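Local coordinates for putative membrane anchored protein (Corynebacterium diphtheriae, PDB 3LSO) that is of unknown function but is probably held at the cell envelope by a membrane anchor, its elongated ectodomain built as a chain of all-beta domains, at residues N101-G106 against R143-T148; A203-D208 against V284-D289; S360-T365 against H397-Y402. One frame throughout, in Å; residues are numbered along the deposited sequence.

Contact 1. Residues N101-G106 against R143-T148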
loop_
_atom_site.group_PDB
_atom_site.type_symbol
_atom_site.label_atom_id
_atom_site.label_comp_id
_atom_site.label_asym_id
_atom_site.label_seq_id
_atom_site.Cartn_x
_atom_site.Cartn_y
_atom_site.Cartn_z
ATOM N N ASN B 101 -1.329 -24.850 -7.414
ATOM C CA ASN B 101 -1.443 -23.379 -7.442
ATOM C C ASN B 101 -0.547 -22.707 -8.500
ATOM O O ASN B 101 -0.275 -21.498 -8.447
ATOM C CB ASN B 101 -1.135 -22.846 -6.035
ATOM C CG ASN B 101 -1.448 -21.356 -5.856
ATOM O OD1 ASN B 101 -2.263 -20.756 -6.577
ATOM N ND2 ASN B 101 -0.797 -20.755 -4.859
ATOM N N VAL B 102 -0.110 -23.491 -9.478
ATOM C CA VAL B 102 0.895 -23.025 -10.426
ATOM C C VAL B 102 0.685 -23.623 -11.830
ATOM O O VAL B 102 0.192 -24.747 -11.976
ATOM C CB VAL B 102 2.309 -23.364 -9.901
ATOM C CG1 VAL B 102 2.690 -24.750 -10.317
ATOM C CG2 VAL B 102 3.339 -22.382 -10.394
ATOM N N LYS B 103 1.049 -22.848 -12.851
ATOM C CA LYS B 103 1.041 -23.312 -14.235
ATOM C C LYS B 103 2.301 -22.813 -14.983
ATOM O O LYS B 103 2.953 -21.850 -14.557
ATOM C CB LYS B 103 -0.263 -22.905 -14.945
ATOM C CG LYS B 103 -0.316 -21.465 -15.417
ATOM C CD LYS B 103 -1.707 -21.082 -15.902
ATOM C CE LYS B 103 -1.657 -19.907 -16.891
ATOM N NZ LYS B 103 -2.861 -19.030 -16.787
ATOM N N LEU B 104 2.648 -23.486 -16.081
ATOM C CA LEU B 104 3.779 -23.093 -16.933
ATOM C C LEU B 104 3.468 -21.838 -17.732
ATOM O O LEU B 104 2.355 -21.674 -18.233
ATOM C CB LEU B 104 4.129 -24.226 -17.900
ATOM C CG LEU B 104 4.418 -25.576 -17.242
ATOM C CD1 LEU B 104 4.166 -26.762 -18.174
ATOM C CD2 LEU B 104 5.831 -25.597 -16.744
ATOM N N ASP B 105 4.459 -20.966 -17.862
ATOM C CA ASP B 105 4.319 -19.779 -18.687
ATOM C C ASP B 105 4.996 -19.986 -20.052
ATOM O O ASP B 105 6.215 -19.856 -20.164
ATOM C CB ASP B 105 4.895 -18.555 -17.965
ATOM C CG ASP B 105 4.326 -17.239 -18.493
ATOM O OD1 ASP B 105 3.388 -17.266 -19.333
ATOM O OD2 ASP B 105 4.813 -16.167 -18.064
ATOM N N GLY B 106 4.209 -20.316 -21.079
ATOM C CA GLY B 106 4.739 -20.554 -22.430
ATOM C C GLY B 106 5.064 -22.017 -22.721
ATOM O O GLY B 106 5.207 -22.834 -21.795
ATOM N N ARG B 143 9.995 -21.588 -16.316
ATOM C CA ARG B 143 9.156 -20.413 -16.120
ATOM C C ARG B 143 7.752 -20.797 -15.651
ATOM O O ARG B 143 7.071 -21.617 -16.259
ATOM C CB ARG B 143 9.101 -19.567 -17.383
ATOM C CG ARG B 143 8.518 -18.187 -17.162
ATOM C CD ARG B 143 8.852 -17.269 -18.307
ATOM N NE ARG B 143 8.336 -15.926 -18.054
ATOM C CZ ARG B 143 8.936 -15.007 -17.293
ATOM N NH1 ARG B 143 10.096 -15.279 -16.690
ATOM N NH2 ARG B 143 8.370 -13.814 -17.129
ATOM N N LEU B 144 7.332 -20.194 -14.553
ATOM C CA LEU B 144 6.029 -20.471 -13.984
ATOM C C LEU B 144 5.330 -19.166 -13.630
ATOM O O LEU B 144 5.976 -18.123 -13.468
ATOM C CB LEU B 144 6.192 -21.310 -12.720
ATOM C CG LEU B 144 7.049 -22.591 -12.745
ATOM C CD1 LEU B 144 7.544 -22.944 -11.354
ATOM C CD2 LEU B 144 6.286 -23.755 -13.342
ATOM N N GLN B 145 4.007 -19.224 -13.521
ATOM C CA GLN B 145 3.265 -18.195 -12.805
ATOM C C GLN B 145 2.314 -18.834 -11.793
ATOM O O GLN B 145 1.807 -19.941 -12.012
ATOM C CB GLN B 145 2.535 -17.248 -13.763
ATOM C CG GLN B 145 1.675 -17.928 -14.813
ATOM C CD GLN B 145 0.923 -16.925 -15.681
ATOM O OE1 GLN B 145 1.531 -16.177 -16.453
ATOM N NE2 GLN B 145 -0.409 -16.913 -15.563
ATOM N N ALA B 146 2.100 -18.145 -10.674
ATOM C CA ALA B 146 1.160 -18.604 -9.665
ATOM C C ALA B 146 -0.240 -18.120 -10.016
ATOM O O ALA B 146 -0.399 -17.062 -10.623
ATOM C CB ALA B 146 1.567 -18.112 -8.329
ATOM N N LEU B 147 -1.251 -18.898 -9.642
ATOM C CA LEU B 147 -2.612 -18.649 -10.110
ATOM C C LEU B 147 -3.341 -17.681 -9.209
ATOM O O LEU B 147 -3.895 -16.682 -9.680
ATOM C CB LEU B 147 -3.404 -19.951 -10.211
ATOM C CG LEU B 147 -2.716 -21.158 -10.851
ATOM C CD1 LEU B 147 -3.669 -22.335 -10.925
ATOM C CD2 LEU B 147 -2.184 -20.811 -12.211
ATOM N N THR B 148 -3.341 -17.988 -7.913
ATOM C CA THR B 148 -3.978 -17.145 -6.893
ATOM C C THR B 148 -3.040 -16.998 -5.698
ATOM O O THR B 148 -2.192 -17.868 -5.461
ATOM C CB THR B 148 -5.325 -17.740 -6.425
ATOM O OG1 THR B 148 -5.138 -19.098 -6.011
ATOM C CG2 THR B 148 -6.363 -17.701 -7.551
#
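The short edge strand 102-104 pairs antiparallel with the end of strand 132-146 in the N-terminal domain, whose E-set affinity is consistent with an immunoglobulin-like sandwich. Lys-103 and Gln-145 form the hydrogen-bonded pair, joined by two nearly straight backbone bonds. Both hold CG in the crowded position between backbone N and carbonyl carbon, so their chains run side by side in the same direction. Lys-103 NZ ends 3.5 Å from Gln-145 NE2, donor beside donor, while its aliphatic shaft crosses Leu-147, CD lying 3.7 Å from Leu-147 CD2. Val-102, which shares a face with Ala-146, crosses Leu-144 obliquely, CG2 3.8 Å from Leu-144 CB; Val-102 and Leu-104 also touch Leu-113. At the other end, the Asp-105 carboxylate and Arg-143 guanidinium planes are 23° apart, the arginine extended from CG to NE, with a salt bridge of 3.5 Å from Asp-105 OD2 to Arg-143 NE; Arg-143 NH1 turns to Asp-66. Asn-101 has CG anti to its backbone N (chi1 -170°), which brings the amide against the backbone of Thr-148. Asn-101 OD1 accepts Thr-148 N-H in the carbonyl plane, and Asn-101 ND2 donates at 3.3 Å to Thr-148 O, which lies in the amide plane.

Contact 2. Residues A203-D208 against V284-D289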
loop_
_atom_site.group_PDB
_atom_site.type_symbol
_atom_site.label_atom_id
_atom_site.label_comp_id
_atom_site.label_asym_id
_atom_site.label_seq_id
_atom_site.Cartn_x
_atom_site.Cartn_y
_atom_site.Cartn_z
ATOM N N ALA B 203 -9.554 18.202 0.686
ATOM C CA ALA B 203 -10.302 19.096 -0.201
ATOM C C ALA B 203 -11.336 19.930 0.551
ATOM O O ALA B 203 -11.619 19.681 1.732
ATOM C CB ALA B 203 -10.951 18.314 -1.324
ATOM N N SER B 204 -11.885 20.928 -0.133
ATOM C CA SER B 204 -12.928 21.757 0.433
ATOM C C SER B 204 -14.221 21.496 -0.308
ATOM O O SER B 204 -14.210 21.053 -1.458
ATOM C CB SER B 204 -12.565 23.232 0.293
ATOM O OG SER B 204 -11.352 23.525 0.951
ATOM N N ILE B 205 -15.342 21.789 0.339
ATOM C CA ILE B 205 -16.635 21.681 -0.306
ATOM C C ILE B 205 -16.780 22.705 -1.424
ATOM O O ILE B 205 -16.024 23.669 -1.511
ATOM C CB ILE B 205 -17.766 21.810 0.708
ATOM C CG1 ILE B 205 -17.837 23.227 1.267
ATOM C CG2 ILE B 205 -17.560 20.819 1.847
ATOM C CD1 ILE B 205 -18.813 23.363 2.404
ATOM N N LYS B 206 -17.744 22.457 -2.296
ATOM C CA LYS B 206 -18.064 23.329 -3.433
ATOM C C LYS B 206 -16.904 23.644 -4.385
ATOM O O LYS B 206 -16.980 24.579 -5.173
ATOM C CB LYS B 206 -18.802 24.590 -2.981
ATOM C CG LYS B 206 -20.241 24.328 -2.540
ATOM C CD LYS B 206 -20.970 25.640 -2.246
ATOM C CE LYS B 206 -22.284 25.422 -1.495
ATOM N NZ LYS B 206 -22.975 26.727 -1.252
ATOM N N GLN B 207 -15.846 22.842 -4.334
ATOM C CA GLN B 207 -14.815 22.892 -5.372
ATOM C C GLN B 207 -14.695 21.554 -6.144
ATOM O O GLN B 207 -15.130 20.505 -5.676
ATOM C CB GLN B 207 -13.470 23.357 -4.794
ATOM C CG GLN B 207 -12.610 22.229 -4.192
ATOM C CD GLN B 207 -11.481 22.732 -3.268
ATOM O OE1 GLN B 207 -11.264 23.949 -3.112
ATOM N NE2 GLN B 207 -10.753 21.783 -2.662
ATOM N N ASP B 208 -14.121 21.612 -7.340
ATOM C CA ASP B 208 -13.892 20.411 -8.129
ATOM C C ASP B 208 -12.766 19.591 -7.549
ATOM O O ASP B 208 -11.753 20.130 -7.121
ATOM C CB ASP B 208 -13.562 20.774 -9.567
ATOM C CG ASP B 208 -14.795 20.876 -10.433
ATOM O OD1 ASP B 208 -15.420 19.816 -10.689
ATOM O OD2 ASP B 208 -15.121 22.010 -10.864
ATOM N N VAL B 284 -12.567 15.925 3.874
ATOM C CA VAL B 284 -13.072 17.130 3.268
ATOM C C VAL B 284 -13.461 18.130 4.343
ATOM O O VAL B 284 -14.198 17.813 5.258
ATOM C CB VAL B 284 -14.208 16.808 2.332
ATOM C CG1 VAL B 284 -14.882 18.046 1.861
ATOM C CG2 VAL B 284 -13.662 16.076 1.157
ATOM N N VAL B 285 -12.935 19.338 4.238
ATOM C CA VAL B 285 -13.127 20.359 5.256
ATOM C C VAL B 285 -13.965 21.502 4.664
ATOM O O VAL B 285 -14.032 21.642 3.434
ATOM C CB VAL B 285 -11.751 20.891 5.726
ATOM C CG1 VAL B 285 -11.023 19.852 6.557
ATOM C CG2 VAL B 285 -10.893 21.274 4.531
ATOM N N THR B 286 -14.583 22.325 5.518
ATOM C CA THR B 286 -15.402 23.464 5.051
ATOM C C THR B 286 -14.605 24.511 4.249
ATOM O O THR B 286 -14.778 24.652 3.035
ATOM C CB THR B 286 -16.108 24.143 6.230
ATOM O OG1 THR B 286 -16.867 23.154 6.934
ATOM C CG2 THR B 286 -17.035 25.269 5.745
ATOM N N GLU B 287 -13.740 25.241 4.946
ATOM C CA GLU B 287 -12.807 26.179 4.325
ATOM C C GLU B 287 -11.428 25.834 4.903
ATOM O O GLU B 287 -11.301 25.411 6.072
ATOM C CB GLU B 287 -13.218 27.633 4.680
ATOM C CG GLU B 287 -12.645 28.799 3.820
ATOM C CD GLU B 287 -12.843 30.199 4.482
ATOM O OE1 GLU B 287 -13.736 30.367 5.366
ATOM O OE2 GLU B 287 -12.085 31.138 4.117
ATOM N N LEU B 288 -10.405 25.983 4.073
ATOM C CA LEU B 288 -9.047 25.923 4.553
ATOM C C LEU B 288 -8.353 27.256 4.293
ATOM O O LEU B 288 -8.069 27.611 3.139
ATOM C CB LEU B 288 -8.291 24.782 3.879
ATOM C CG LEU B 288 -6.831 24.608 4.342
ATOM C CD1 LEU B 288 -6.684 24.019 5.763
ATOM C CD2 LEU B 288 -6.048 23.765 3.332
ATOM N N ASP B 289 -8.093 28.005 5.357
ATOM C CA ASP B 289 -7.254 29.180 5.228
ATOM C C ASP B 289 -5.842 28.766 5.518
ATOM O O ASP B 289 -5.487 28.506 6.661
ATOM C CB ASP B 289 -7.646 30.257 6.214
ATOM C CG ASP B 289 -9.065 30.711 6.048
ATOM O OD1 ASP B 289 -9.893 29.914 5.530
ATOM O OD2 ASP B 289 -9.337 31.878 6.451
#
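A parallel pairing of the short strand 203-204 with the end of strand 278-285 borders this five-stranded sheet, much as the A' and G strands pair in immunoglobulin-like sandwiches. The tight part is the backbone seam. Val-285 N donates to Ala-203 O at 2.9 Å, nearly along the C=O axis, and the CA-H groups of Val-284 and Ser-204 lean on the carbonyls opposite. Two methyls lie near the same carbonyl: with CG1 of Val-285 anti to the carbonyl carbon (chi1 -71°), CG2 falls between backbone N and carbonyl carbon and lies 3.3 Å from Ala-203 O, and CG1 of Val-284 lies near that oxygen too. Val-284 also packs on Phe-254, whereas Val-285, on the Ser-204 face, meets Ile-426 and Met-428 of strand 425-435.

Beyond Ser-204 the grip loosens. The return bond from Ile-205 N to Val-285 O is weak, at 3.4 Å, and the chain then turns away in a type II turn from Ser-204 to Gln-207, with Lys-206 on its exposed side. Thr-286 is also solvent-facing, and Glu-287 OE2 makes a salt bridge with Lys-387. Ile-205, the second residue of the turn, still makes an apolar contact: it crosses Val-284 obliquely, its CG2 3.9 Å from Val-284 CG1.

Contact 3. Residues S360-T365 against H397-Y402; sequences SSKLAT and HSDTSY
A water sits in the fork where two antiparallel strands part, donating to Ser-360 O at 2.8 Å and hydrogen-bonded to Ser-398 OG. The strands, 361-366 and 394-398, belong to a mixed sheet of the C-terminal all-beta domain. Ser-398 also opens an ST turn: with OG anti to its backbone N (chi1 167°), it accepts the N-H of Thr-400 at 3.1 Å. That turn carries the chain off the strand just past the fork.

Asp-399 grips Ser-360 twice. Its N-H reaches Ser-360 O from above the carbonyl plane, a bond of 3.3 Å, and its carboxylate takes the hydroxyl of Ser-360 on the syn lone pair of OD1. Asp-399 CG and Ser-360 OG both occupy the crowded position over their own backbones, which brings the groups tip to tip. The positive end of Lys-362 lies nearby, NZ 4.5 Å from Asp-399 OD2, beyond a salt bridge but probably favouring the charged carboxylate. The hydroxyl of Ser-361 is hydrogen-bonded to Thr-357 OG1.

Lys-362 and His-397 form the regular hydrogen-bonded pair, and both of their bonds lie in the carbonyl planes. Further along, Ala-364 and Thr-365 both face Gly-395 in a classic beta bulge. Ala-364 points its CB at the buried imidazole of His-397, whose CG stands anti to the carbonyl carbon (chi1 -73°). The far nitrogen of that ring, NE2, has a weak bond to Tyr-378 O, while on the near side the Ala-364 methyl comes obliquely to ND1, with CB 3.4 Å from it.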
loop_
_atom_site.group_PDB
_atom_site.type_symbol
_atom_site.label_atom_id
_atom_site.label_comp_id
_atom_site.label_asym_id
_atom_site.label_seq_id
_atom_site.Cartn_x
_atom_site.Cartn_y
_atom_site.Cartn_z
ATOM N N SER B 360 2.405 37.863 29.685
ATOM C CA SER B 360 1.352 38.770 30.107
ATOM C C SER B 360 0.883 39.551 28.892
ATOM O O SER B 360 1.673 39.900 27.998
ATOM C CB SER B 360 1.779 39.669 31.266
ATOM O OG SER B 360 2.993 40.290 30.967
ATOM N N SER B 361 -0.423 39.749 28.813
ATOM C CA SER B 361 -1.000 40.308 27.599
ATOM C C SER B 361 -2.302 40.945 27.917
ATOM O O SER B 361 -2.882 40.675 28.968
ATOM C CB SER B 361 -1.190 39.253 26.511
ATOM O OG SER B 361 -1.821 38.138 27.051
ATOM N N LYS B 362 -2.731 41.824 27.034
ATOM C CA LYS B 362 -3.984 42.489 27.229
ATOM C C LYS B 362 -4.964 42.009 26.190
ATOM O O LYS B 362 -4.598 41.796 25.048
ATOM C CB LYS B 362 -3.774 43.998 27.302
ATOM C CG LYS B 362 -3.387 44.428 28.774
ATOM C CD LYS B 362 -2.709 45.795 28.881
ATOM C CE LYS B 362 -2.873 46.453 30.279
ATOM N NZ LYS B 362 -2.173 45.702 31.380
ATOM N N LEU B 363 -6.185 41.729 26.605
ATOM C CA LEU B 363 -7.175 41.256 25.663
ATOM C C LEU B 363 -7.782 42.447 24.994
ATOM O O LEU B 363 -8.722 43.021 25.514
ATOM C CB LEU B 363 -8.293 40.491 26.366
ATOM C CG LEU B 363 -9.191 39.604 25.501
ATOM C CD1 LEU B 363 -9.952 38.695 26.442
ATOM C CD2 LEU B 363 -10.137 40.370 24.567
ATOM N N ALA B 364 -7.283 42.793 23.824
ATOM C CA ALA B 364 -7.715 44.000 23.152
ATOM C C ALA B 364 -8.884 43.786 22.204
ATOM O O ALA B 364 -9.725 44.659 22.077
ATOM C CB ALA B 364 -6.561 44.587 22.398
ATOM N N THR B 365 -8.909 42.658 21.504
ATOM C CA THR B 365 -9.943 42.423 20.503
ATOM C C THR B 365 -10.962 41.320 20.869
ATOM O O THR B 365 -10.585 40.173 21.238
ATOM C CB THR B 365 -9.310 42.108 19.199
ATOM O OG1 THR B 365 -8.610 43.267 18.789
ATOM C CG2 THR B 365 -10.355 41.819 18.162
ATOM N N HIS B 397 -2.579 41.197 23.181
ATOM C CA HIS B 397 -1.388 41.950 22.851
ATOM C C HIS B 397 -0.430 41.887 24.019
ATOM O O HIS B 397 -0.829 42.018 25.162
ATOM C CB HIS B 397 -1.742 43.410 22.622
ATOM C CG HIS B 397 -2.468 43.681 21.345
ATOM N ND1 HIS B 397 -3.756 43.253 21.128
ATOM C CD2 HIS B 397 -2.118 44.388 20.245
ATOM C CE1 HIS B 397 -4.158 43.659 19.939
ATOM N NE2 HIS B 397 -3.185 44.354 19.386
ATOM N N SER B 398 0.847 41.718 23.745
ATOM C CA SER B 398 1.828 41.705 24.809
ATOM C C SER B 398 1.769 43.018 25.580
ATOM O O SER B 398 1.547 44.086 25.000
ATOM C CB SER B 398 3.206 41.529 24.205
ATOM O OG SER B 398 4.196 41.811 25.176
ATOM N N ASP B 399 1.966 42.961 26.887
ATOM C CA ASP B 399 1.989 44.203 27.651
ATOM C C ASP B 399 3.405 44.712 27.863
ATOM O O ASP B 399 3.644 45.571 28.698
ATOM C CB ASP B 399 1.214 44.079 28.967
ATOM C CG ASP B 399 1.819 43.049 29.927
ATOM O OD1 ASP B 399 2.708 42.245 29.525
ATOM O OD2 ASP B 399 1.391 43.042 31.106
ATOM N N THR B 400 4.347 44.170 27.109
ATOM C CA THR B 400 5.696 44.750 27.002
ATOM C C THR B 400 5.896 45.056 25.524
ATOM O O THR B 400 4.924 45.292 24.802
ATOM C CB THR B 400 6.771 43.774 27.483
ATOM O OG1 THR B 400 6.552 42.517 26.830
ATOM C CG2 THR B 400 6.664 43.560 28.986
ATOM N N SER B 401 7.127 45.031 25.046
ATOM C CA SER B 401 7.354 45.285 23.647
ATOM C C SER B 401 6.702 44.224 22.775
ATOM O O SER B 401 6.576 43.057 23.173
ATOM C CB SER B 401 8.847 45.332 23.350
ATOM O OG SER B 401 9.068 45.429 21.950
ATOM N N TYR B 402 6.316 44.646 21.574
ATOM C CA TYR B 402 5.842 43.753 20.519
ATOM C C TYR B 402 6.975 42.917 19.902
ATOM O O TYR B 402 6.749 42.160 18.933
ATOM C CB TYR B 402 5.187 44.563 19.386
ATOM C CG TYR B 402 3.773 45.058 19.635
ATOM C CD1 TYR B 402 2.855 44.274 20.307
ATOM C CD2 TYR B 402 3.355 46.306 19.179
ATOM C CE1 TYR B 402 1.572 44.698 20.524
ATOM C CE2 TYR B 402 2.068 46.730 19.385
ATOM C CZ TYR B 402 1.181 45.916 20.070
ATOM O OH TYR B 402 -0.131 46.298 20.296
HETATM O O HOH W 1 4.370 40.417 27.486
#

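The three contacts follow one another along an elongated chain and share no strand. Contact 1 lies across the chain's centre from contacts 2 and 3, its centre about 74 Å from that of contact 3. Each has a buried part (Val-102, Leu-144 and Ala-146; Ala-203, Val-284 and Val-285; Ala-364 and His-397) and exposed residues such as Lys-103, Thr-286 and Ser-360. Antiparallel contacts 1 and 3 add polar side chains to their backbone bonds: an amide and ion pair, then a carboxylate, hydroxyls and a water. Parallel contact 2 buries least surface and relies on backbone and aliphatic groups; strand 425-435, packed on it, pairs with 335-343, a partner also of contact 3's strand 394-398.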